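Local coordinates for protein putative NAD(P)H nitroreductase MhqN (Bacillus subtilis, PDB 3BEM) that probably acts as an FMN-dependent nitroreductase that works as a homodimer and may contribute to the breakdown of aromatic compounds, at residues Leu90-Asp95 / Met190-Gly195. The protein carries 3 engineered substitutions. Residues are numbered along the deposited sequence; the frame is centred on the assembly and turned at random. Where two conformers were deposited one is given.
Sequences LLVLGD and MMITIG
Leu90-Asp95 and Met190-Gly195 lie on the two inner strands, 88-95 and 186-195, of the antiparallel sheet in this nitroreductase fold, and their paired rows of apolar side chains offer a worked example of how a sheet presents different surfaces on its two faces. On the face carrying Leu90, Val92, Met190 and Ile192, the hub is the CG2 methyl of Val92. It lies anti to its own carbonyl carbon, with CG1 anti to the backbone N (chi1 -173°), and meets two partners: CG of Met190, alongside at 3.7 Å, and the CD1 tip of Ile192, which crosses it obliquely, 3.6 Å from CG2. Met190, like Met191 a selenomethionine, takes the crowded first torsion, CG between N and the carbonyl carbon (chi1 74°), runs extended past CG, then turns about the SE-CE bond. Further along, CD1 of Leu90 reaches CG2 of Ile194 at 3.9 Å. Helix 136-161 packs over this face through Phe154, Ala147 and Ala151. On the opposite face, Leu91 and Met191 lie side by side at a non-hydrogen-bonded pair; in the conformer described, the bend ending Met191 (chi3 -63°) brings CE tightly to 3.5 Å from CD1 of Leu91. In the plane of the sheet, Leu90 and Ile192 exchange two backbone hydrogen bonds, of which Leu90 N to Ile192 O (2.8 Å) is nearly straight. Val92 N donates to Met190 O at 2.8 Å, whereas the return bond from Met190 N is weak. Leu91 bonds instead to Val62 of strand 59-64. Backbone polarity is thus paired within an apolar interface whose Met190 side chain comes within about 5 Å of the bound FMN.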
loop_
_atom_site.group_PDB
_atom_site.type_symbol
_atom_site.label_atom_id
_atom_site.label_comp_id
_atom_site.label_asym_id
_atom_site.label_seq_id
_atom_site.Cartn_x
_atom_site.Cartn_y
_atom_site.Cartn_z
ATOM N N LEU B 90 -10.892 10.258 -6.052
ATOM C CA LEU B 90 -11.262 8.880 -5.676
ATOM C C LEU B 90 -11.246 8.732 -4.187
ATOM O O LEU B 90 -10.335 9.244 -3.507
ATOM C CB LEU B 90 -10.256 7.883 -6.258
ATOM C CG LEU B 90 -10.227 7.720 -7.792
ATOM C CD1 LEU B 90 -9.719 8.920 -8.532
ATOM C CD2 LEU B 90 -9.318 6.521 -8.055
ATOM N N LEU B 91 -12.258 8.062 -3.652
ATOM C CA LEU B 91 -12.242 7.630 -2.273
ATOM C C LEU B 91 -11.916 6.173 -2.271
ATOM O O LEU B 91 -12.593 5.371 -2.897
ATOM C CB LEU B 91 -13.581 7.941 -1.592
ATOM C CG LEU B 91 -13.829 9.435 -1.302
ATOM C CD1 LEU B 91 -12.706 10.038 -0.387
ATOM C CD2 LEU B 91 -14.078 10.230 -2.638
ATOM N N VAL B 92 -10.845 5.840 -1.580
ATOM C CA VAL B 92 -10.397 4.481 -1.467
ATOM C C VAL B 92 -10.992 3.905 -0.183
ATOM O O VAL B 92 -10.675 4.335 0.916
ATOM C CB VAL B 92 -8.857 4.377 -1.433
ATOM C CG1 VAL B 92 -8.436 2.883 -1.489
ATOM C CG2 VAL B 92 -8.190 5.228 -2.579
ATOM N N LEU B 93 -11.883 2.925 -0.347
ATOM C CA LEU B 93 -12.598 2.309 0.743
ATOM C C LEU B 93 -12.042 0.918 1.022
ATOM O O LEU B 93 -11.628 0.212 0.113
ATOM C CB LEU B 93 -14.092 2.145 0.398
ATOM C CG LEU B 93 -14.819 3.411 -0.030
ATOM C CD1 LEU B 93 -16.317 3.144 -0.310
ATOM C CD2 LEU B 93 -14.583 4.556 1.041
ATOM N N GLY B 94 -12.061 0.539 2.296
ATOM C CA GLY B 94 -11.774 -0.808 2.698
ATOM C C GLY B 94 -12.956 -1.423 3.423
ATOM O O GLY B 94 -13.459 -0.874 4.400
ATOM N N ASP B 95 -13.416 -2.565 2.940
ATOM C CA ASP B 95 -14.526 -3.269 3.599
ATOM C C ASP B 95 -14.084 -3.949 4.892
ATOM O O ASP B 95 -13.346 -4.925 4.870
ATOM C CB ASP B 95 -15.058 -4.288 2.635
ATOM C CG ASP B 95 -16.342 -4.916 3.055
ATOM O OD1 ASP B 95 -16.877 -4.610 4.130
ATOM O OD2 ASP B 95 -16.852 -5.727 2.232
HETATM N N MSE B 190 -8.310 6.376 2.228
HETATM C CA MSE B 190 -7.621 7.532 1.677
HETATM C C MSE B 190 -8.416 8.138 0.565
HETATM O O MSE B 190 -9.372 7.551 0.092
HETATM C CB MSE B 190 -6.177 7.212 1.220
HETATM C CG MSE B 190 -5.877 6.490 0.055
HETATM SE SE MSE B 190 -3.822 6.456 -0.059
HETATM C CE MSE B 190 -3.810 4.929 1.079
HETATM N N MSE B 191 -8.010 9.343 0.224
HETATM C CA MSE B 191 -8.512 10.055 -0.930
HETATM C C MSE B 191 -7.339 10.164 -1.921
HETATM O O MSE B 191 -6.196 10.319 -1.524
HETATM C CB MSE B 191 -9.025 11.416 -0.468
HETATM C CG MSE B 191 -9.537 12.302 -1.530
HETATM SE SE MSE B 191 -10.104 14.021 -0.665
HETATM C CE MSE B 191 -11.480 13.215 0.389
ATOM N N ILE B 192 -7.614 10.053 -3.212
ATOM C CA ILE B 192 -6.599 10.271 -4.231
ATOM C C ILE B 192 -7.166 11.190 -5.267
ATOM O O ILE B 192 -8.186 10.849 -5.887
ATOM C CB ILE B 192 -6.160 8.965 -4.920
ATOM C CG1 ILE B 192 -5.651 7.948 -3.857
ATOM C CG2 ILE B 192 -5.069 9.249 -5.965
ATOM C CD1 ILE B 192 -5.395 6.533 -4.423
ATOM N N THR B 193 -6.497 12.310 -5.483
ATOM C CA THR B 193 -6.817 13.152 -6.633
ATOM C C THR B 193 -5.986 12.715 -7.807
ATOM O O THR B 193 -4.832 12.296 -7.655
ATOM C CB THR B 193 -6.629 14.648 -6.361
ATOM O OG1 THR B 193 -5.422 14.888 -5.652
ATOM C CG2 THR B 193 -7.788 15.194 -5.590
ATOM N N ILE B 194 -6.552 12.858 -9.014
ATOM C CA ILE B 194 -5.856 12.528 -10.245
ATOM C C ILE B 194 -6.071 13.664 -11.245
ATOM O O ILE B 194 -7.130 14.291 -11.280
ATOM C CB ILE B 194 -6.325 11.148 -10.804
ATOM C CG1 ILE B 194 -5.486 10.770 -12.017
ATOM C CG2 ILE B 194 -7.858 11.173 -11.145
ATOM C CD1 ILE B 194 -5.685 9.339 -12.448
ATOM N N GLY B 195 -5.051 13.955 -12.061
ATOM C CA GLY B 195 -5.117 14.990 -13.030
ATOM C C GLY B 195 -3.788 15.223 -13.669
ATOM O O GLY B 195 -2.973 14.313 -13.703
#